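Local coordinates for Lmo0740 protein (Listeria monocytogenes, PDB 4RFA), which probably acts as a dimeric transcription regulator of the Crp family, with a cyclic nucleotide-binding-like sensor domain and a C-terminal DNA-binding domain, at residues I40-E45 with N80-D85; Y26-K31 with A111-N116. One frame throughout, in Å; residues are numbered along the deposited sequence.

Contact 1 (I40-E45 with N80-D85)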
ATOM      1  N   ILE A  40     -17.120  -9.586   3.331  1.00 63.06           N
ATOM      2  CA  ILE A  40     -16.946  -9.676   1.878  1.00 66.18           C
ATOM      3  C   ILE A  40     -15.826 -10.703   1.640  1.00 67.35           C
ATOM      4  O   ILE A  40     -14.724 -10.576   2.187  1.00 69.24           O
ATOM      5  CB  ILE A  40     -16.587  -8.276   1.321  1.00 64.23           C
ATOM      6  CG1 ILE A  40     -17.778  -7.322   1.506  1.00 63.70           C
ATOM      7  CG2 ILE A  40     -16.167  -8.332  -0.142  1.00 62.89           C
ATOM      8  CD1 ILE A  40     -17.417  -5.868   1.322  1.00 63.97           C
ATOM      9  N   ILE A  41     -16.104 -11.743   0.869  1.00 75.68           N
ATOM     10  CA  ILE A  41     -15.161 -12.868   0.720  1.00 77.54           C
ATOM     11  C   ILE A  41     -14.921 -13.098  -0.761  1.00 77.62           C
ATOM     12  O   ILE A  41     -15.870 -13.167  -1.517  1.00 76.19           O
ATOM     13  CB  ILE A  41     -15.733 -14.137   1.390  1.00 80.18           C
ATOM     14  CG1 ILE A  41     -15.789 -13.937   2.917  1.00 83.26           C
ATOM     15  CG2 ILE A  41     -14.909 -15.375   1.038  1.00 80.79           C
ATOM     16  CD1 ILE A  41     -16.949 -14.639   3.599  1.00 85.42           C
ATOM     17  N   PHE A  42     -13.665 -13.194  -1.181  1.00 81.12           N
ATOM     18  CA  PHE A  42     -13.362 -13.468  -2.594  1.00 89.40           C
ATOM     19  C   PHE A  42     -13.297 -14.985  -2.848  1.00 91.67           C
ATOM     20  O   PHE A  42     -12.432 -15.647  -2.293  1.00 90.77           O
ATOM     21  CB  PHE A  42     -12.023 -12.821  -3.020  1.00 93.21           C
ATOM     22  CG  PHE A  42     -11.824 -11.396  -2.531  1.00 95.85           C
ATOM     23  CD1 PHE A  42     -12.832 -10.446  -2.658  1.00 94.47           C
ATOM     24  CD2 PHE A  42     -10.605 -11.007  -1.974  1.00102.81           C
ATOM     25  CE1 PHE A  42     -12.642  -9.149  -2.217  1.00 93.23           C
ATOM     26  CE2 PHE A  42     -10.403  -9.710  -1.534  1.00103.41           C
ATOM     27  CZ  PHE A  42     -11.427  -8.778  -1.658  1.00101.39           C
ATOM     28  N   GLU A  43     -14.199 -15.531  -3.673  1.00 99.90           N
ATOM     29  CA  GLU A  43     -14.089 -16.945  -4.128  1.00107.20           C
ATOM     30  C   GLU A  43     -12.812 -17.160  -4.922  1.00107.47           C
ATOM     31  O   GLU A  43     -12.588 -16.480  -5.915  1.00108.24           O
ATOM     32  CB  GLU A  43     -15.254 -17.367  -5.044  1.00110.31           C
ATOM     33  CG  GLU A  43     -16.399 -18.096  -4.366  1.00114.00           C
ATOM     34  CD  GLU A  43     -17.493 -17.150  -3.914  1.00115.92           C
ATOM     35  OE1 GLU A  43     -18.158 -16.551  -4.790  1.00117.52           O
ATOM     36  OE2 GLU A  43     -17.689 -17.011  -2.688  1.00109.55           O
ATOM     37  N   ASP A  44     -12.004 -18.137  -4.529  1.00115.92           N
ATOM     38  CA  ASP A  44     -10.734 -18.395  -5.220  1.00118.80           C
ATOM     39  C   ASP A  44     -10.957 -19.266  -6.453  1.00114.91           C
ATOM     40  O   ASP A  44     -10.300 -20.285  -6.631  1.00116.38           O
ATOM     41  CB  ASP A  44      -9.677 -19.001  -4.270  1.00124.15           C
ATOM     42  CG  ASP A  44     -10.263 -20.015  -3.298  1.00128.49           C
ATOM     43  OD1 ASP A  44     -11.194 -19.649  -2.549  1.00126.35           O
ATOM     44  OD2 ASP A  44      -9.786 -21.168  -3.269  1.00133.53           O
ATOM     45  N   GLU A  45     -11.889 -18.848  -7.307  1.00113.00           N
ATOM     46  CA  GLU A  45     -12.125 -19.510  -8.584  1.00118.89           C
ATOM     47  C   GLU A  45     -10.862 -19.413  -9.448  1.00120.03           C
ATOM     48  O   GLU A  45      -9.916 -18.672  -9.122  1.00118.10           O
ATOM     49  CB  GLU A  45     -13.330 -18.882  -9.311  1.00116.73           C
ATOM     50  CG  GLU A  45     -14.692 -19.209  -8.701  1.00113.69           C
ATOM     51  CD  GLU A  45     -15.718 -18.104  -8.906  1.00106.84           C
ATOM     52  OE1 GLU A  45     -15.764 -17.171  -8.075  1.00102.74           O
ATOM     53  OE2 GLU A  45     -16.486 -18.167  -9.889  1.00103.88           O
ATOM     54  N   ASN A  80     -13.189   2.396  -4.776  1.00 58.84           N
ATOM     55  CA  ASN A  80     -12.026   1.518  -4.648  1.00 54.88           C
ATOM     56  C   ASN A  80     -12.122   0.242  -5.452  1.00 56.07           C
ATOM     57  O   ASN A  80     -13.216  -0.331  -5.647  1.00 55.51           O
ATOM     58  CB  ASN A  80     -11.785   1.101  -3.175  1.00 58.50           C
ATOM     59  CG  ASN A  80     -11.333   2.247  -2.288  1.00 54.74           C
ATOM     60  OD1 ASN A  80     -11.309   2.127  -1.079  1.00 53.98           O
ATOM     61  ND2 ASN A  80     -11.002   3.365  -2.882  1.00 56.77           N
ATOM     62  N   VAL A  81     -10.980  -0.187  -5.980  1.00 54.38           N
ATOM     63  CA  VAL A  81     -10.868  -1.511  -6.597  1.00 61.45           C
ATOM     64  C   VAL A  81     -10.483  -2.489  -5.494  1.00 59.01           C
ATOM     65  O   VAL A  81      -9.763  -2.087  -4.622  1.00 62.57           O
ATOM     66  CB  VAL A  81      -9.786  -1.549  -7.693  1.00 62.14           C
ATOM     67  CG1 VAL A  81      -9.995  -2.737  -8.587  1.00 62.87           C
ATOM     68  CG2 VAL A  81      -9.852  -0.311  -8.542  1.00 69.44           C
ATOM     69  N   LEU A  82     -10.976  -3.732  -5.519  1.00 55.35           N
ATOM     70  CA  LEU A  82     -10.691  -4.730  -4.473  1.00 53.89           C
ATOM     71  C   LEU A  82     -10.357  -6.038  -5.143  1.00 57.53           C
ATOM     72  O   LEU A  82     -10.682  -6.299  -6.338  1.00 53.17           O
ATOM     73  CB  LEU A  82     -11.878  -5.010  -3.541  1.00 56.83           C
ATOM     74  CG  LEU A  82     -12.163  -4.331  -2.218  1.00 53.97           C
ATOM     75  CD1 LEU A  82     -13.447  -4.814  -1.599  1.00 53.03           C
ATOM     76  CD2 LEU A  82     -11.064  -4.517  -1.192  1.00 57.95           C
ATOM     77  N   GLY A  83      -9.670  -6.863  -4.364  1.00 59.28           N
ATOM     78  CA  GLY A  83      -9.276  -8.176  -4.815  1.00 62.85           C
ATOM     79  C   GLY A  83      -8.029  -8.192  -5.674  1.00 59.52           C
ATOM     80  O   GLY A  83      -7.775  -9.189  -6.363  1.00 61.44           O
ATOM     81  N   ILE A  84      -7.252  -7.111  -5.680  1.00 61.97           N
ATOM     82  CA  ILE A  84      -5.988  -7.120  -6.473  1.00 62.71           C
ATOM     83  C   ILE A  84      -4.973  -8.025  -5.777  1.00 60.48           C
ATOM     84  O   ILE A  84      -4.162  -8.687  -6.418  1.00 59.30           O
ATOM     85  CB  ILE A  84      -5.344  -5.742  -6.671  1.00 63.75           C
ATOM     86  CG1 ILE A  84      -6.349  -4.727  -7.228  1.00 64.00           C
ATOM     87  CG2 ILE A  84      -4.114  -5.866  -7.581  1.00 66.05           C
ATOM     88  CD1 ILE A  84      -6.539  -4.714  -8.704  1.00 67.76           C
ATOM     89  N   ASP A  85      -5.065  -8.061  -4.461  1.00 61.10           N
ATOM     90  CA  ASP A  85      -4.279  -8.954  -3.608  1.00 65.52           C
ATOM     91  C   ASP A  85      -4.287 -10.388  -4.042  1.00 65.48           C
ATOM     92  O   ASP A  85      -3.302 -11.110  -3.857  1.00 68.91           O
ATOM     93  CB  ASP A  85      -4.790  -8.872  -2.167  1.00 73.18           C
ATOM     94  CG  ASP A  85      -4.510  -7.536  -1.528  1.00 75.85           C
ATOM     95  OD1 ASP A  85      -3.609  -6.803  -2.001  1.00 84.04           O
ATOM     96  OD2 ASP A  85      -5.180  -7.213  -0.529  1.00 86.96           O
TER
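Phe42 meets Leu82 and Gly83 with the far rim of its ring, which is approached both by main-chain atoms of Gly83 and by the side chain of Leu82. CA of Gly83 sits over one face of the phenyl group, 4.1 Å from the centroid of the Phe42 ring. The line from the ring centroid to that CA lies 23° off the ring normal, a CH-pi arrangement displaced toward the rim, where CE2 of Phe42 comes within 3.8 Å of CA of Gly83. The CZ corner reaches the preceding peptide, 3.8 Å from N of Gly83. With CG anti to its own carbonyl carbon (chi1 -44°), Phe42 reaches from an irregular loop across to the chain just beyond strand 81-82. Gly83 has a positive phi of 81°, where the chain turns off that strand. Leu82 adds the aliphatic flank: its CB lies 4.2 Å from CZ of Phe42, in an oblique approach. The same phenylalanine also stacks on Phe51 and touches Ile97, so loop, turn and neighbouring strands meet at one ring. Next along the chain, Ile84 and Asp85 pack on Phe136 of the second subunit. A short strand leading through a glycine turn into a helical turn at the dimer interface is the layout of the phosphate-binding cassette in Crp-type beta-roll sensor domains, to which this segment probably corresponds.

Contact 2 (Y26-K31 with A111-N116)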
ATOM      1  N   TYR A  26     -23.085  -9.290 -19.181  1.00 57.03           N
ATOM      2  CA  TYR A  26     -23.735  -9.989 -18.049  1.00 61.21           C
ATOM      3  C   TYR A  26     -22.949 -11.238 -17.636  1.00 62.54           C
ATOM      4  O   TYR A  26     -23.026 -11.712 -16.521  1.00 65.94           O
ATOM      5  CB  TYR A  26     -25.172 -10.391 -18.440  1.00 68.13           C
ATOM      6  CG  TYR A  26     -26.127  -9.226 -18.403  1.00 67.96           C
ATOM      7  CD1 TYR A  26     -26.272  -8.474 -17.240  1.00 72.26           C
ATOM      8  CD2 TYR A  26     -26.874  -8.874 -19.518  1.00 75.49           C
ATOM      9  CE1 TYR A  26     -27.123  -7.392 -17.187  1.00 78.57           C
ATOM     10  CE2 TYR A  26     -27.755  -7.802 -19.478  1.00 79.82           C
ATOM     11  CZ  TYR A  26     -27.873  -7.061 -18.310  1.00 85.09           C
ATOM     12  OH  TYR A  26     -28.735  -5.987 -18.244  1.00 97.94           O
ATOM     13  N   LYS A  27     -22.215 -11.767 -18.599  1.00 63.13           N
ATOM     14  CA  LYS A  27     -21.321 -12.880 -18.418  1.00 61.33           C
ATOM     15  C   LYS A  27     -20.134 -12.517 -17.525  1.00 60.31           C
ATOM     16  O   LYS A  27     -19.693 -13.336 -16.746  1.00 59.05           O
ATOM     17  CB  LYS A  27     -20.835 -13.311 -19.794  1.00 63.97           C
ATOM     18  CG  LYS A  27     -19.693 -14.294 -19.843  1.00 69.72           C
ATOM     19  CD  LYS A  27     -19.629 -14.855 -21.245  1.00 73.20           C
ATOM     20  CE  LYS A  27     -18.443 -15.767 -21.449  1.00 79.14           C
ATOM     21  NZ  LYS A  27     -18.438 -16.239 -22.861  1.00 83.58           N
ATOM     22  N   TYR A  28     -19.630 -11.300 -17.626  1.00 55.76           N
ATOM     23  CA  TYR A  28     -18.447 -10.933 -16.876  1.00 56.82           C
ATOM     24  C   TYR A  28     -18.656  -9.943 -15.718  1.00 53.29           C
ATOM     25  O   TYR A  28     -17.712  -9.639 -14.985  1.00 51.91           O
ATOM     26  CB  TYR A  28     -17.410 -10.366 -17.856  1.00 58.18           C
ATOM     27  CG  TYR A  28     -16.883 -11.375 -18.867  1.00 61.12           C
ATOM     28  CD1 TYR A  28     -16.377 -12.596 -18.454  1.00 66.15           C
ATOM     29  CD2 TYR A  28     -16.871 -11.093 -20.238  1.00 66.41           C
ATOM     30  CE1 TYR A  28     -15.877 -13.520 -19.357  1.00 67.52           C
ATOM     31  CE2 TYR A  28     -16.355 -12.008 -21.152  1.00 68.46           C
ATOM     32  CZ  TYR A  28     -15.863 -13.222 -20.694  1.00 68.93           C
ATOM     33  OH  TYR A  28     -15.366 -14.165 -21.561  1.00 71.54           O
ATOM     34  N   VAL A  29     -19.855  -9.397 -15.574  1.00 52.47           N
ATOM     35  CA  VAL A  29     -20.066  -8.304 -14.638  1.00 54.12           C
ATOM     36  C   VAL A  29     -21.262  -8.661 -13.803  1.00 55.16           C
ATOM     37  O   VAL A  29     -22.313  -8.920 -14.325  1.00 54.00           O
ATOM     38  CB  VAL A  29     -20.381  -6.976 -15.327  1.00 53.72           C
ATOM     39  CG1 VAL A  29     -20.665  -5.924 -14.277  1.00 49.98           C
ATOM     40  CG2 VAL A  29     -19.270  -6.559 -16.284  1.00 54.26           C
ATOM     41  N   THR A  30     -21.102  -8.610 -12.502  1.00 57.84           N
ATOM     42  CA  THR A  30     -22.086  -9.164 -11.584  1.00 62.23           C
ATOM     43  C   THR A  30     -22.152  -8.198 -10.406  1.00 61.50           C
ATOM     44  O   THR A  30     -21.165  -7.618 -10.089  1.00 57.14           O
ATOM     45  CB  THR A  30     -21.600 -10.562 -11.161  1.00 63.05           C
ATOM     46  OG1 THR A  30     -22.246 -11.536 -11.983  1.00 68.22           O
ATOM     47  CG2 THR A  30     -21.861 -10.866  -9.747  1.00 68.88           C
ATOM     48  N   LYS A  31     -23.308  -8.073  -9.763  1.00 63.29           N
ATOM     49  CA  LYS A  31     -23.520  -7.145  -8.663  1.00 64.04           C
ATOM     50  C   LYS A  31     -23.774  -7.926  -7.383  1.00 62.63           C
ATOM     51  O   LYS A  31     -24.426  -8.982  -7.417  1.00 54.33           O
ATOM     52  CB  LYS A  31     -24.768  -6.340  -8.978  1.00 68.39           C
ATOM     53  CG  LYS A  31     -25.002  -5.148  -8.099  1.00 72.26           C
ATOM     54  CD  LYS A  31     -26.112  -4.275  -8.668  1.00 75.00           C
ATOM     55  CE  LYS A  31     -27.478  -4.901  -8.498  1.00 77.40           C
ATOM     56  NZ  LYS A  31     -27.855  -5.038  -7.062  1.00 78.61           N
ATOM     57  N   ALA A 111     -11.739 -10.467 -14.489  1.00 64.87           N
ATOM     58  CA  ALA A 111     -10.503  -9.740 -14.665  1.00 65.56           C
ATOM     59  C   ALA A 111      -9.938  -9.845 -16.096  1.00 68.07           C
ATOM     60  O   ALA A 111      -9.468  -8.848 -16.690  1.00 66.60           O
ATOM     61  CB  ALA A 111      -9.490 -10.273 -13.654  1.00 66.94           C
ATOM     62  N   ASP A 112      -9.978 -11.037 -16.668  1.00 73.20           N
ATOM     63  CA  ASP A 112      -9.629 -11.167 -18.110  1.00 83.26           C
ATOM     64  C   ASP A 112     -10.418 -10.183 -19.009  1.00 81.04           C
ATOM     65  O   ASP A 112      -9.810  -9.467 -19.832  1.00 78.21           O
ATOM     66  CB  ASP A 112      -9.831 -12.605 -18.604  1.00 88.41           C
ATOM     67  CG  ASP A 112      -8.533 -13.410 -18.620  1.00 95.98           C
ATOM     68  OD1 ASP A 112      -7.798 -13.416 -17.607  1.00 97.15           O
ATOM     69  OD2 ASP A 112      -8.250 -14.042 -19.664  1.00108.03           O
ATOM     70  N   PHE A 113     -11.747 -10.145 -18.816  1.00 72.60           N
ATOM     71  CA  PHE A 113     -12.626  -9.184 -19.495  1.00 72.17           C
ATOM     72  C   PHE A 113     -12.132  -7.776 -19.292  1.00 71.29           C
ATOM     73  O   PHE A 113     -11.874  -7.049 -20.225  1.00 75.04           O
ATOM     74  CB  PHE A 113     -14.046  -9.275 -18.924  1.00 69.88           C
ATOM     75  CG  PHE A 113     -15.056  -8.334 -19.559  1.00 72.51           C
ATOM     76  CD1 PHE A 113     -15.313  -8.362 -20.940  1.00 74.34           C
ATOM     77  CD2 PHE A 113     -15.847  -7.506 -18.765  1.00 71.75           C
ATOM     78  CE1 PHE A 113     -16.282  -7.528 -21.502  1.00 74.56           C
ATOM     79  CE2 PHE A 113     -16.823  -6.685 -19.322  1.00 71.79           C
ATOM     80  CZ  PHE A 113     -17.045  -6.695 -20.693  1.00 74.14           C
ATOM     81  N   LEU A 114     -12.017  -7.395 -18.039  1.00 71.47           N
ATOM     82  CA  LEU A 114     -11.660  -6.035 -17.707  1.00 74.04           C
ATOM     83  C   LEU A 114     -10.291  -5.745 -18.298  1.00 73.81           C
ATOM     84  O   LEU A 114     -10.103  -4.694 -18.925  1.00 72.46           O
ATOM     85  CB  LEU A 114     -11.636  -5.831 -16.178  1.00 72.71           C
ATOM     86  CG  LEU A 114     -11.156  -4.433 -15.784  1.00 69.77           C
ATOM     87  CD1 LEU A 114     -12.046  -3.341 -16.366  1.00 68.84           C
ATOM     88  CD2 LEU A 114     -11.057  -4.306 -14.267  1.00 70.61           C
ATOM     89  N   LEU A 115      -9.361  -6.686 -18.126  1.00 75.48           N
ATOM     90  CA  LEU A 115      -7.986  -6.546 -18.684  1.00 81.62           C
ATOM     91  C   LEU A 115      -7.916  -6.462 -20.206  1.00 87.08           C
ATOM     92  O   LEU A 115      -6.858  -6.128 -20.756  1.00 86.12           O
ATOM     93  CB  LEU A 115      -7.060  -7.688 -18.205  1.00 82.02           C
ATOM     94  N   ASN A 116      -9.020  -6.791 -20.881  1.00 92.02           N
ATOM     95  CA  ASN A 116      -9.093  -6.692 -22.340  1.00 98.09           C
ATOM     96  C   ASN A 116      -9.656  -5.375 -22.843  1.00100.39           C
ATOM     97  O   ASN A 116      -9.348  -4.952 -23.957  1.00104.23           O
ATOM     98  CB  ASN A 116      -9.954  -7.827 -22.911  1.00100.51           C
ATOM     99  CG  ASN A 116      -9.163  -9.085 -23.155  1.00100.84           C
ATOM    100  OD1 ASN A 116      -8.005  -9.025 -23.571  1.00105.65           O
ATOM    101  ND2 ASN A 116      -9.785 -10.236 -22.918  1.00 97.92           N
TER
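In the beta-roll sensor domain, the short helix 25-28 that runs into the first strand meets the helix 111-120 that follows the last strand, and the join is made mainly by two aromatic rings. Tyr28 and Phe113 lie with their planes 26° apart and their centroids separated by 4.8 Å, slid so far that the rings barely overlap. What overlaps instead is ring against stem. CB of Phe113 stands over a face of the tyrosine, 3.9 Å from the Tyr28 ring centroid. CG of Lys27 lies 3.8 Å above the opposite face of the Tyr28 ring, which is thus held between the two. In return, CB of Tyr28 lies 3.4 Å from CD2 of Phe113, while CD2 of Tyr28 rests over a face of the phenyl ring. The packing is tight here: CD2 of Tyr28 is 3.2 Å from CD1 of Phe113. Phe113 projects from its helix with CG anti to the backbone N (chi1 -179°), which carries the ring past Tyr28 toward Val29. Strands 29-35 and 103-110 run antiparallel as neighbours in one sheet of the roll, and Tyr28 shares a backbone hydrogen bond with Asp110. The carboxylate of Asp110 also accepts a hydrogen bond from N of Phe113, at the start of the helix. CG2 of Val29 approaches the phenyl ring obliquely, 3.9 Å from CE2 of Phe113, and Phe22 touches Phe113 as well.

Overall arrangement
Contacts 1 and 2 both belong to the N-terminal sensor domain and reach the same four-stranded sheet, where strands 29-35 and 81-82 form the two edges in this chain. Their centres are 13 Å apart and their nearest atoms about 6 Å, without touching. The chain between the two segments of contact 2 includes both segments of contact 1, and contact 2 brings together the entry to the first strand and the exit from strand 103-110. Contact 1 lies at the probable counterpart of the cyclic nucleotide site. The centre of contact 2 is about 23 Å from the centre of the chain, that of contact 1 about 14 Å. Both border the second subunit.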